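PDB 4YLM: pyoverdine biosynthesis protein PvcB, which catalyses the iron(II)- and 2-oxoglutarate-dependent oxidation of tyrosine isonitrile, a step in the biosynthesis of paerucumarin. Local coordinates for residues R186-C198 / V252-E264. Numbering follows the deposited sequence.
Sequences RHPRREFPILRFC and VIADNLTLLHGRE
The guanidinium of Arg196 is sandwiched between the carbonyl oxygen of Leu257 over one face and CD2 of Leu260 over the other, 3.5 Å from NH2. At its edge NH1 gives a nearly straight bond (161°) to Asn256 O at 3.0 Å, and NH2 reaches Leu259 O at 2.8 Å from above the carbonyl plane. The turn it grips, Asp255 to Leu259, carries the chain from strand 251-255 of the large mixed sheet to strand 259-263 of the small antiparallel sheet, in the double-stranded beta-helix (cupin) core of this TauD/TfdA-family oxygenase. Bends at chi2 and chi3 bring the Arg196 side chain back to this turn although its CB points away, and NE bonds Leu195 O, which fixes the rotation of the group. One buried cation thus ties together the carbonyls of Asn256, Leu259 and Leu195, while Leu257 O is only stacked over its face.

Farther along, the His187 ring has Pro188 CD over one face, with Thr258 OG1 and a water at its edge, while CB of Leu257 comes in obliquely to NE2 at 3.4 Å. The Arg190 guanidinium has Phe192 CE2 over the centre of one face and takes Asp255 OD2 at its edge in a salt bridge of 3.3 Å, its plane 34° from the carboxylate; its NH1 goes to Arg53 O. OD1 of the same Asp255 makes an Asx turn with Leu257 N.

The probable iron site is close by: Asn256 OD1 accepts from the backbone N of Asp114, and strand 259-263 carries His261, whose NE2 is hydrogen-bonded to Asp114 OD1; both are expected iron ligands. Beside the Arg190-Asp255 salt bridge, the water bridges the segments, donating to Asp255 OD1, accepting from Arg190 NH2 and lying 2.8 Å from His187 NE2.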
# COMPACT_ATOMS: atom_id res chain seq x y z
N ARG A 186 -20.92 -14.04 3.98
CA ARG A 186 -19.59 -13.62 4.36
C ARG A 186 -18.93 -12.99 3.14
O ARG A 186 -19.19 -13.40 2.00
CB ARG A 186 -18.76 -14.81 4.86
CG ARG A 186 -18.49 -15.86 3.81
CD ARG A 186 -17.74 -17.03 4.43
NE ARG A 186 -17.34 -18.03 3.45
CZ ARG A 186 -17.69 -19.32 3.51
NH1 ARG A 186 -18.47 -19.75 4.50
NH2 ARG A 186 -17.26 -20.17 2.59
N HIS A 187 -18.12 -11.97 3.35
CA HIS A 187 -17.39 -11.40 2.23
C HIS A 187 -16.60 -12.53 1.59
O HIS A 187 -15.93 -13.30 2.29
CB HIS A 187 -16.46 -10.28 2.70
CG HIS A 187 -15.78 -9.56 1.57
ND1 HIS A 187 -14.73 -10.11 0.88
CD2 HIS A 187 -16.02 -8.36 1.01
CE1 HIS A 187 -14.33 -9.26 -0.05
NE2 HIS A 187 -15.09 -8.18 0.01
N PRO A 188 -16.69 -12.65 0.26
CA PRO A 188 -16.14 -13.83 -0.42
C PRO A 188 -14.61 -13.89 -0.46
O PRO A 188 -14.07 -14.93 -0.86
CB PRO A 188 -16.73 -13.72 -1.84
CG PRO A 188 -16.99 -12.24 -2.02
CD PRO A 188 -17.44 -11.77 -0.65
N ARG A 189 -13.91 -12.84 -0.06
CA ARG A 189 -12.45 -12.91 0.04
C ARG A 189 -11.97 -12.62 1.45
O ARG A 189 -10.99 -13.20 1.90
CB ARG A 189 -11.79 -11.93 -0.95
CG ARG A 189 -11.90 -12.37 -2.40
CD ARG A 189 -11.11 -13.67 -2.59
NE ARG A 189 -11.58 -14.46 -3.73
CZ ARG A 189 -11.19 -14.24 -4.98
NH1 ARG A 189 -10.33 -13.27 -5.23
NH2 ARG A 189 -11.65 -14.99 -5.97
N ARG A 190 -12.69 -11.75 2.16
CA ARG A 190 -12.18 -11.18 3.39
C ARG A 190 -12.99 -11.54 4.63
O ARG A 190 -12.72 -11.06 5.72
CB ARG A 190 -12.06 -9.66 3.24
CG ARG A 190 -11.01 -9.24 2.20
CD ARG A 190 -10.84 -7.73 2.20
NE ARG A 190 -11.94 -7.03 1.53
CZ ARG A 190 -12.43 -5.86 1.91
NH1 ARG A 190 -11.95 -5.27 3.00
NH2 ARG A 190 -13.39 -5.26 1.21
N GLU A 191 -14.00 -12.39 4.42
CA GLU A 191 -14.70 -13.09 5.51
C GLU A 191 -15.72 -12.32 6.35
O GLU A 191 -16.59 -12.95 6.95
CB GLU A 191 -13.70 -13.79 6.45
CG GLU A 191 -13.07 -15.02 5.85
CD GLU A 191 -14.09 -16.12 5.62
OE1 GLU A 191 -14.77 -16.53 6.59
OE2 GLU A 191 -14.23 -16.57 4.46
N PHE A 192 -15.64 -11.00 6.40
CA PHE A 192 -16.52 -10.27 7.31
C PHE A 192 -17.98 -10.35 6.88
O PHE A 192 -18.26 -10.54 5.70
CB PHE A 192 -16.07 -8.82 7.51
CG PHE A 192 -16.02 -8.02 6.23
CD1 PHE A 192 -17.12 -7.32 5.79
CD2 PHE A 192 -14.84 -7.95 5.49
CE1 PHE A 192 -17.07 -6.55 4.61
CE2 PHE A 192 -14.77 -7.21 4.32
CZ PHE A 192 -15.88 -6.50 3.88
N PRO A 193 -18.92 -10.21 7.83
CA PRO A 193 -20.35 -10.30 7.50
C PRO A 193 -20.84 -9.20 6.56
O PRO A 193 -20.55 -8.02 6.76
CB PRO A 193 -21.04 -10.18 8.87
CG PRO A 193 -20.02 -10.69 9.84
CD PRO A 193 -18.69 -10.21 9.29
N ILE A 194 -21.57 -9.61 5.53
CA ILE A 194 -22.18 -8.68 4.60
C ILE A 194 -23.62 -9.13 4.34
O ILE A 194 -24.03 -10.20 4.79
CB ILE A 194 -21.45 -8.67 3.24
CG1 ILE A 194 -21.40 -10.09 2.67
CG2 ILE A 194 -20.01 -8.05 3.38
CD1 ILE A 194 -20.98 -10.15 1.17
N LEU A 195 -24.37 -8.33 3.59
CA LEU A 195 -25.67 -8.76 3.08
C LEU A 195 -25.58 -8.90 1.56
O LEU A 195 -24.90 -8.11 0.89
CB LEU A 195 -26.75 -7.75 3.44
CG LEU A 195 -26.96 -7.41 4.92
CD1 LEU A 195 -27.99 -6.30 5.06
CD2 LEU A 195 -27.41 -8.65 5.70
N ARG A 196 -26.25 -9.92 1.03
CA ARG A 196 -26.50 -10.00 -0.41
C ARG A 196 -28.02 -10.04 -0.57
O ARG A 196 -28.66 -11.00 -0.17
CB ARG A 196 -25.86 -11.24 -1.03
CG ARG A 196 -24.33 -11.25 -1.00
CD ARG A 196 -23.70 -10.20 -1.93
NE ARG A 196 -23.66 -8.86 -1.33
CZ ARG A 196 -23.07 -7.80 -1.89
NH1 ARG A 196 -22.47 -7.92 -3.07
NH2 ARG A 196 -23.07 -6.63 -1.28
N PHE A 197 -28.58 -8.99 -1.14
CA PHE A 197 -30.02 -8.83 -1.22
C PHE A 197 -30.32 -8.11 -2.53
O PHE A 197 -29.69 -7.10 -2.83
CB PHE A 197 -30.50 -7.99 -0.03
CG PHE A 197 -31.96 -7.61 -0.07
CD1 PHE A 197 -32.95 -8.56 -0.25
CD2 PHE A 197 -32.35 -6.30 0.17
CE1 PHE A 197 -34.30 -8.21 -0.25
CE2 PHE A 197 -33.69 -5.93 0.19
CZ PHE A 197 -34.67 -6.89 -0.02
N CYS A 198 -31.23 -8.66 -3.32
CA CYS A 198 -31.74 -7.95 -4.48
C CYS A 198 -33.16 -7.52 -4.13
O CYS A 198 -34.03 -8.36 -3.89
CB CYS A 198 -31.72 -8.83 -5.74
SG CYS A 198 -32.25 -7.95 -7.27
N VAL A 252 -15.60 7.76 -9.17
CA VAL A 252 -16.12 7.03 -8.03
C VAL A 252 -15.69 5.58 -8.15
O VAL A 252 -15.78 4.97 -9.23
CB VAL A 252 -17.67 7.14 -7.94
CG1 VAL A 252 -18.25 6.11 -6.97
CG2 VAL A 252 -18.08 8.57 -7.57
N ILE A 253 -15.19 5.03 -7.05
CA ILE A 253 -14.79 3.64 -7.02
C ILE A 253 -15.57 2.99 -5.90
O ILE A 253 -15.44 3.40 -4.76
CB ILE A 253 -13.28 3.52 -6.70
CG1 ILE A 253 -12.46 4.26 -7.78
CG2 ILE A 253 -12.89 2.05 -6.60
CD1 ILE A 253 -10.98 4.46 -7.38
N ALA A 254 -16.38 1.99 -6.24
CA ALA A 254 -17.29 1.35 -5.29
C ALA A 254 -16.92 -0.11 -5.09
O ALA A 254 -16.58 -0.81 -6.05
CB ALA A 254 -18.76 1.46 -5.82
N ASP A 255 -16.97 -0.55 -3.83
CA ASP A 255 -16.72 -1.94 -3.44
C ASP A 255 -18.01 -2.74 -3.64
O ASP A 255 -18.86 -2.79 -2.75
CB ASP A 255 -16.27 -1.97 -1.96
CG ASP A 255 -16.03 -3.38 -1.42
OD1 ASP A 255 -16.11 -4.37 -2.19
OD2 ASP A 255 -15.74 -3.49 -0.20
N ASN A 256 -18.14 -3.34 -4.82
CA ASN A 256 -19.32 -4.12 -5.18
C ASN A 256 -19.53 -5.38 -4.33
O ASN A 256 -20.61 -5.96 -4.34
CB ASN A 256 -19.25 -4.50 -6.67
CG ASN A 256 -20.46 -5.29 -7.14
OD1 ASN A 256 -21.60 -4.80 -7.13
ND2 ASN A 256 -20.21 -6.51 -7.60
N LEU A 257 -18.49 -5.82 -3.60
CA LEU A 257 -18.60 -7.04 -2.78
C LEU A 257 -19.20 -6.76 -1.41
O LEU A 257 -19.64 -7.68 -0.71
CB LEU A 257 -17.23 -7.74 -2.63
CG LEU A 257 -16.51 -8.08 -3.94
CD1 LEU A 257 -15.22 -8.87 -3.67
CD2 LEU A 257 -17.43 -8.88 -4.89
N THR A 258 -19.24 -5.49 -1.03
CA THR A 258 -19.70 -5.06 0.29
C THR A 258 -20.97 -4.20 0.20
O THR A 258 -21.87 -4.32 1.03
CB THR A 258 -18.61 -4.25 1.01
OG1 THR A 258 -17.44 -5.06 1.15
CG2 THR A 258 -19.08 -3.81 2.41
N LEU A 259 -21.02 -3.32 -0.79
CA LEU A 259 -22.16 -2.43 -0.94
C LEU A 259 -23.26 -3.09 -1.77
O LEU A 259 -23.02 -4.08 -2.45
CB LEU A 259 -21.77 -1.14 -1.67
CG LEU A 259 -20.58 -0.37 -1.11
CD1 LEU A 259 -20.30 0.81 -2.04
CD2 LEU A 259 -20.89 0.11 0.31
N LEU A 260 -24.45 -2.51 -1.68
CA LEU A 260 -25.49 -2.70 -2.69
C LEU A 260 -25.70 -1.32 -3.26
O LEU A 260 -25.38 -0.32 -2.62
CB LEU A 260 -26.80 -3.20 -2.06
CG LEU A 260 -26.69 -4.54 -1.33
CD1 LEU A 260 -27.99 -4.90 -0.59
CD2 LEU A 260 -26.29 -5.65 -2.31
N HIS A 261 -26.23 -1.25 -4.48
CA HIS A 261 -26.39 0.05 -5.10
C HIS A 261 -27.70 0.09 -5.88
O HIS A 261 -28.29 -0.94 -6.19
CB HIS A 261 -25.22 0.31 -6.05
CG HIS A 261 -25.22 -0.56 -7.26
ND1 HIS A 261 -25.71 -0.15 -8.48
CD2 HIS A 261 -24.82 -1.85 -7.43
CE1 HIS A 261 -25.60 -1.13 -9.35
NE2 HIS A 261 -25.06 -2.17 -8.74
N GLY A 262 -28.15 1.29 -6.18
CA GLY A 262 -29.38 1.44 -6.93
C GLY A 262 -29.50 2.85 -7.39
O GLY A 262 -28.49 3.51 -7.65
N ARG A 263 -30.74 3.33 -7.48
CA ARG A 263 -30.97 4.67 -7.99
C ARG A 263 -32.28 5.28 -7.50
O ARG A 263 -33.35 4.67 -7.56
CB ARG A 263 -30.94 4.69 -9.51
CG ARG A 263 -30.94 6.10 -10.06
CD ARG A 263 -31.11 6.13 -11.56
NE ARG A 263 -31.09 7.50 -12.06
CZ ARG A 263 -30.99 7.82 -13.34
NH1 ARG A 263 -30.90 6.87 -14.26
NH2 ARG A 263 -30.97 9.10 -13.71
N GLU A 264 -32.17 6.52 -7.05
CA GLU A 264 -33.25 7.27 -6.45
C GLU A 264 -34.25 7.66 -7.53
O GLU A 264 -33.87 7.90 -8.68
CB GLU A 264 -32.63 8.51 -5.80
CG GLU A 264 -33.55 9.52 -5.19
CD GLU A 264 -32.79 10.75 -4.72
OE1 GLU A 264 -31.93 11.25 -5.48
OE2 GLU A 264 -33.03 11.20 -3.58
O HOH W 1 -14.07 -6.08 -1.50